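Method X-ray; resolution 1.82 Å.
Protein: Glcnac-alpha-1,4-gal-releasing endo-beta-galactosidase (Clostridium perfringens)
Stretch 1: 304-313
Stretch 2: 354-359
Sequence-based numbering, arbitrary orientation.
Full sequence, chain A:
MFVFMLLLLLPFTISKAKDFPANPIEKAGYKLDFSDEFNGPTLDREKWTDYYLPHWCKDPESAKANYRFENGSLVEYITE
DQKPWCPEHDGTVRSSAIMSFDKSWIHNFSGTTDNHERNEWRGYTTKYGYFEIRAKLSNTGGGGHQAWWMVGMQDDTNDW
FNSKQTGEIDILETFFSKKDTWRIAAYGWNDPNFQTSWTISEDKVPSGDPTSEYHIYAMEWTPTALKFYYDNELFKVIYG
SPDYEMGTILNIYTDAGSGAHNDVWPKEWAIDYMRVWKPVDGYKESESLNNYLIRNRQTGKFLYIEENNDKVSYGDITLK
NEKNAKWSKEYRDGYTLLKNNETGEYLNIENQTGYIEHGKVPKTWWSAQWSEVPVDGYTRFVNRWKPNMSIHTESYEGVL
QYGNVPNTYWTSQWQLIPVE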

ATOM      1  N   TYR A 304     -27.800 -11.044   6.031  1.00 12.42           N
ATOM      2  CA  TYR A 304     -28.425 -12.032   5.167  1.00 13.12           C
ATOM      3  C   TYR A 304     -29.599 -11.438   4.400  1.00 13.85           C
ATOM      4  O   TYR A 304     -30.112 -10.379   4.760  1.00 13.42           O
ATOM      5  N   ILE A 305     -30.009 -12.121   3.330  1.00 14.77           N
ATOM      6  CA  ILE A 305     -31.181 -11.711   2.558  1.00 15.91           C
ATOM      7  C   ILE A 305     -32.285 -12.727   2.764  1.00 17.25           C
ATOM      8  O   ILE A 305     -32.094 -13.922   2.511  1.00 16.76           O
ATOM      9  N   GLU A 306     -33.420 -12.228   3.246  1.00 18.80           N
ATOM     10  CA  GLU A 306     -34.633 -13.004   3.489  1.00 21.29           C
ATOM     11  C   GLU A 306     -35.499 -12.993   2.223  1.00 21.74           C
ATOM     12  O   GLU A 306     -35.546 -11.997   1.509  1.00 21.51           O
ATOM     13  N   GLU A 307     -36.184 -14.101   1.947  1.00 23.01           N
ATOM     14  CA  GLU A 307     -37.087 -14.169   0.804  1.00 24.18           C
ATOM     15  C   GLU A 307     -38.217 -13.160   0.967  1.00 24.06           C
ATOM     16  O   GLU A 307     -38.709 -12.943   2.083  1.00 24.22           O
ATOM     17  N   ASN A 308     -38.617 -12.550  -0.149  1.00 24.41           N
ATOM     18  CA  ASN A 308     -39.670 -11.525  -0.189  1.00 24.35           C
ATOM     19  C   ASN A 308     -39.467 -10.340   0.757  1.00 23.75           C
ATOM     20  O   ASN A 308     -40.420  -9.835   1.366  1.00 23.94           O
ATOM     21  N   ASN A 309     -38.210  -9.915   0.873  1.00 22.09           N
ATOM     22  CA  ASN A 309     -37.828  -8.767   1.678  1.00 21.16           C
ATOM     23  C   ASN A 309     -36.915  -7.895   0.823  1.00 20.48           C
ATOM     24  O   ASN A 309     -35.845  -8.342   0.410  1.00 19.66           O
ATOM     25  N   ASP A 310     -37.349  -6.668   0.536  1.00 19.89           N
ATOM     26  CA  ASP A 310     -36.542  -5.769  -0.293  1.00 20.08           C
ATOM     27  C   ASP A 310     -35.405  -5.074   0.470  1.00 18.59           C
ATOM     28  O   ASP A 310     -34.629  -4.331  -0.122  1.00 18.19           O
ATOM     29  N   LYS A 311     -35.309  -5.327   1.775  1.00 17.57           N
ATOM     30  CA  LYS A 311     -34.176  -4.831   2.567  1.00 16.69           C
ATOM     31  C   LYS A 311     -33.156  -5.949   2.761  1.00 15.45           C
ATOM     32  O   LYS A 311     -33.459  -7.120   2.493  1.00 15.83           O
ATOM     33  N   VAL A 312     -31.962  -5.598   3.237  1.00 14.24           N
ATOM     34  CA  VAL A 312     -30.985  -6.603   3.668  1.00 13.63           C
ATOM     35  C   VAL A 312     -31.117  -6.735   5.190  1.00 13.43           C
ATOM     36  O   VAL A 312     -31.077  -5.738   5.899  1.00 13.19           O
ATOM     37  N   SER A 313     -31.305  -7.958   5.675  1.00 13.58           N
ATOM     38  CA  SER A 313     -31.519  -8.213   7.098  1.00 13.01           C
ATOM     39  C   SER A 313     -30.204  -8.414   7.849  1.00 12.87           C
ATOM     40  O   SER A 313     -29.165  -8.694   7.249  1.00 12.53           O
ATOM     41  N   GLY A 354     -32.271   5.412   1.752  1.00 15.10           N
ATOM     42  CA  GLY A 354     -31.707   5.359   3.092  1.00 15.02           C
ATOM     43  C   GLY A 354     -31.322   3.944   3.511  1.00 14.57           C
ATOM     44  O   GLY A 354     -30.674   3.761   4.548  1.00 14.26           O
ATOM     45  N   TYR A 355     -31.722   2.955   2.707  1.00 13.35           N
ATOM     46  CA  TYR A 355     -31.436   1.543   2.987  1.00 14.08           C
ATOM     47  C   TYR A 355     -30.669   0.888   1.857  1.00 13.52           C
ATOM     48  O   TYR A 355     -30.839   1.247   0.680  1.00 14.32           O
ATOM     49  N   ILE A 356     -29.819  -0.078   2.202  1.00 13.84           N
ATOM     50  CA  ILE A 356     -29.120  -0.853   1.184  1.00 13.38           C
ATOM     51  C   ILE A 356     -30.151  -1.690   0.429  1.00 13.87           C
ATOM     52  O   ILE A 356     -30.984  -2.365   1.047  1.00 13.99           O
ATOM     53  N   GLU A 357     -30.085  -1.642  -0.902  1.00 13.60           N
ATOM     54  CA  GLU A 357     -30.952  -2.436  -1.771  1.00 13.90           C
ATOM     55  C   GLU A 357     -30.193  -3.661  -2.273  1.00 14.15           C
ATOM     56  O   GLU A 357     -28.966  -3.706  -2.196  1.00 13.99           O
ATOM     57  N   HIS A 358     -30.916  -4.650  -2.786  1.00 15.02           N
ATOM     58  CA  HIS A 358     -30.279  -5.807  -3.420  1.00 15.58           C
ATOM     59  C   HIS A 358     -30.981  -6.192  -4.721  1.00 16.32           C
ATOM     60  O   HIS A 358     -32.198  -6.382  -4.744  1.00 16.47           O
ATOM     61  N   GLY A 359     -30.201  -6.296  -5.795  1.00 16.49           N
ATOM     62  CA  GLY A 359     -30.744  -6.655  -7.099  1.00 17.49           C
ATOM     63  C   GLY A 359     -29.675  -7.105  -8.068  1.00 17.74           C
ATOM     64  O   GLY A 359     -28.481  -6.883  -7.864  1.00 17.04           O
TER

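Which side chain bonds directly across the contact? The imidazole of His-358 does, its CA-to-CB bond directed toward stretch 1 and its chi1 in the p well (53°, with chi2 at 93°). This places the ring edge among backbone carbonyls: NE2 of His-358 donates to O of Asn-309 at 2.8 Å, and a weak bond runs from His-358 NE2 to Lys-311 O at 3.2 Å. Both acceptors lie near the ring plane, where an N-H can point. Donation from NE2 means that this nitrogen carries a proton, while ND1 is satisfied elsewhere in the structure.

How do the backbones connect when they do not hydrogen-bond directly? Three waters bridge them. Water 1 donates to Asp-310 O (2.8 Å) and accepts from His-358 N (2.9 Å). Water 2 donates to both Asp-310 O (2.7 Å) and Ile-356 O (2.9 Å), joining two carbonyls that could not bond to each other. Water 3 accepts from Val-312 N (2.8 Å) and donates to Ile-356 O (2.8 Å). The separation of 5.9 Å between Lys-311 CA and Glu-357 CA fits this water-mediated pairing.

What shapes the loop that offers its carbonyls to the histidine? A type II turn runs from Glu-306 to Asn-309, and the side-chain amide of Asn-309 (chi1 t, -165°) bonds within the loop on both its atoms: Asn-309 ND2 donates to Glu-306 OE2 at 2.9 Å, and Lys-311 N donates to Asn-309 OD1 at 3.0 Å. Glu-307 and Asn-308 direct their CA-to-CB bonds away and make no contact with stretch 2.

Which side chains pack around this polar center? Buried Ile-305, with chi1 m and chi2 t, lies over one face of the His-358 ring; its CG2 is 4.0 Å from the ring centroid, a CH-pi contact, and its CD1 comes within 3.7 Å of His-358 CG. Val-312, in the t rotamer, brings CG2 to 3.8 Å from His-358 CD2 and 4.1 Å from Ile-356 CG2, so this one methyl touches both residues. Ile-356 has both chi angles in m. Farther out, the CA-to-CB bond of Lys-311 points away from stretch 2, yet its chain, with chi1 m and chi2 off-well at -119°, reaches across one face of the Tyr-355 ring. Tyr-355, chi1 m, directs its CA-to-CB bond toward stretch 1. Lys-311 CE sits 3.7 Å from the Tyr-355 ring centroid, and Lys-311 NZ, 4.9 Å from that centroid, adds a cation-pi interaction.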

ATOM      1  CB  TYR A 304     -28.859 -13.275   5.973  1.00 13.12           C
ATOM      2  CG  TYR A 304     -30.020 -13.047   6.927  1.00 14.01           C
ATOM      3  CD1 TYR A 304     -31.326 -13.392   6.560  1.00 14.14           C
ATOM      4  CD2 TYR A 304     -29.811 -12.518   8.208  1.00 15.26           C
ATOM      5  CE1 TYR A 304     -32.395 -13.208   7.438  1.00 15.19           C
ATOM      6  CE2 TYR A 304     -30.888 -12.335   9.101  1.00 15.29           C
ATOM      7  CZ  TYR A 304     -32.167 -12.674   8.702  1.00 15.61           C
ATOM      8  OH  TYR A 304     -33.237 -12.493   9.560  1.00 16.23           O
ATOM      9  CB  ILE A 305     -30.846 -11.573   1.062  1.00 16.01           C
ATOM     10  CG1 ILE A 305     -29.903 -10.389   0.839  1.00 16.58           C
ATOM     11  CG2 ILE A 305     -32.120 -11.366   0.229  1.00 16.83           C
ATOM     12  CD1 ILE A 305     -29.468 -10.224  -0.613  1.00 17.52           C
ATOM     13  CB  GLU A 306     -35.390 -12.346   4.650  1.00 21.49           C
ATOM     14  CG  GLU A 306     -36.481 -13.182   5.292  1.00 25.98           C
ATOM     15  CD  GLU A 306     -37.185 -12.459   6.431  1.00 29.67           C
ATOM     16  OE1 GLU A 306     -37.669 -13.145   7.364  1.00 32.51           O
ATOM     17  OE2 GLU A 306     -37.277 -11.210   6.398  1.00 31.09           O
ATOM     18  CB  GLU A 307     -37.663 -15.585   0.664  1.00 24.75           C
ATOM     19  CG  GLU A 307     -36.996 -16.414  -0.417  1.00 27.99           C
ATOM     20  CD  GLU A 307     -37.563 -17.820  -0.495  1.00 32.16           C
ATOM     21  OE1 GLU A 307     -38.663 -17.993  -1.083  1.00 33.23           O
ATOM     22  OE2 GLU A 307     -36.905 -18.750   0.032  1.00 34.39           O
ATOM     23  CB  ASN A 308     -41.058 -12.151  -0.016  1.00 25.34           C
ATOM     24  CG  ASN A 308     -41.482 -12.932  -1.228  1.00 27.20           C
ATOM     25  OD1 ASN A 308     -41.671 -12.367  -2.311  1.00 30.97           O
ATOM     26  ND2 ASN A 308     -41.622 -14.244  -1.066  1.00 30.84           N
ATOM     27  CB  ASN A 309     -37.097  -9.226   2.950  1.00 20.81           C
ATOM     28  CG  ASN A 309     -36.981  -8.125   3.997  1.00 21.47           C
ATOM     29  OD1 ASN A 309     -36.945  -6.938   3.667  1.00 21.58           O
ATOM     30  ND2 ASN A 309     -36.916  -8.520   5.276  1.00 21.61           N
ATOM     31  CB  ASP A 310     -37.412  -4.757  -1.054  1.00 21.01           C
ATOM     32  CG  ASP A 310     -38.169  -3.806  -0.144  1.00 24.63           C
ATOM     33  OD1 ASP A 310     -38.936  -2.964  -0.690  1.00 29.29           O
ATOM     34  OD2 ASP A 310     -38.083  -3.808   1.108  1.00 28.19           O
ATOM     35  CB  LYS A 311     -34.662  -4.335   3.935  1.00 16.95           C
ATOM     36  CG  LYS A 311     -35.750  -3.272   3.829  1.00 19.91           C
ATOM     37  CD  LYS A 311     -35.341  -1.948   4.452  1.00 22.53           C
ATOM     38  CE  LYS A 311     -36.310  -0.833   4.083  1.00 22.96           C
ATOM     39  NZ  LYS A 311     -37.732  -1.245   4.249  1.00 25.68           N
ATOM     40  CB  VAL A 312     -29.539  -6.209   3.268  1.00 13.35           C
ATOM     41  CG1 VAL A 312     -28.534  -7.264   3.699  1.00 13.32           C
ATOM     42  CG2 VAL A 312     -29.460  -5.981   1.758  1.00 14.63           C
ATOM     43  CB  SER A 313     -32.386  -9.472   7.278  1.00 13.24           C
ATOM     44  OG  SER A 313     -33.664  -9.326   6.662  1.00 14.53           O
ATOM     45  CB  TYR A 355     -32.739   0.762   3.262  1.00 13.67           C
ATOM     46  CG  TYR A 355     -33.482   1.290   4.469  1.00 15.00           C
ATOM     47  CD1 TYR A 355     -33.184   0.827   5.760  1.00 15.02           C
ATOM     48  CD2 TYR A 355     -34.462   2.277   4.327  1.00 15.07           C
ATOM     49  CE1 TYR A 355     -33.859   1.336   6.882  1.00 16.69           C
ATOM     50  CE2 TYR A 355     -35.137   2.794   5.428  1.00 17.30           C
ATOM     51  CZ  TYR A 355     -34.835   2.324   6.706  1.00 18.57           C
ATOM     52  OH  TYR A 355     -35.516   2.839   7.800  1.00 17.86           O
ATOM     53  CB  ILE A 356     -28.042  -1.781   1.821  1.00 13.39           C
ATOM     54  CG1 ILE A 356     -26.998  -0.964   2.591  1.00 14.59           C
ATOM     55  CG2 ILE A 356     -27.360  -2.639   0.736  1.00 11.34           C
ATOM     56  CD1 ILE A 356     -26.135  -0.048   1.699  1.00 16.06           C
ATOM     57  CB  GLU A 357     -31.407  -1.586  -2.976  1.00 13.65           C
ATOM     58  CG  GLU A 357     -32.167  -0.330  -2.575  1.00 14.59           C
ATOM     59  CD  GLU A 357     -32.460   0.569  -3.762  1.00 16.33           C
ATOM     60  OE1 GLU A 357     -33.270   0.150  -4.622  1.00 15.81           O
ATOM     61  OE2 GLU A 357     -31.867   1.671  -3.838  1.00 16.57           O
ATOM     62  CB  HIS A 358     -30.216  -7.025  -2.479  1.00 15.56           C
ATOM     63  CG  HIS A 358     -31.534  -7.405  -1.875  1.00 16.59           C
ATOM     64  ND1 HIS A 358     -32.370  -8.338  -2.446  1.00 16.55           N
ATOM     65  CD2 HIS A 358     -32.156  -6.988  -0.743  1.00 16.22           C
ATOM     66  CE1 HIS A 358     -33.454  -8.476  -1.702  1.00 16.95           C
ATOM     67  NE2 HIS A 358     -33.351  -7.667  -0.662  1.00 15.96           N
TER
HETATM   68  O   HOH W   1     -33.771  -4.269  -2.817  1.00 21.49           O
HETATM   69  O   HOH W   2     -33.783  -1.877   0.515  1.00 25.53           O
HETATM   70  O   HOH W   3     -31.509  -2.844   3.723  1.00 17.45           O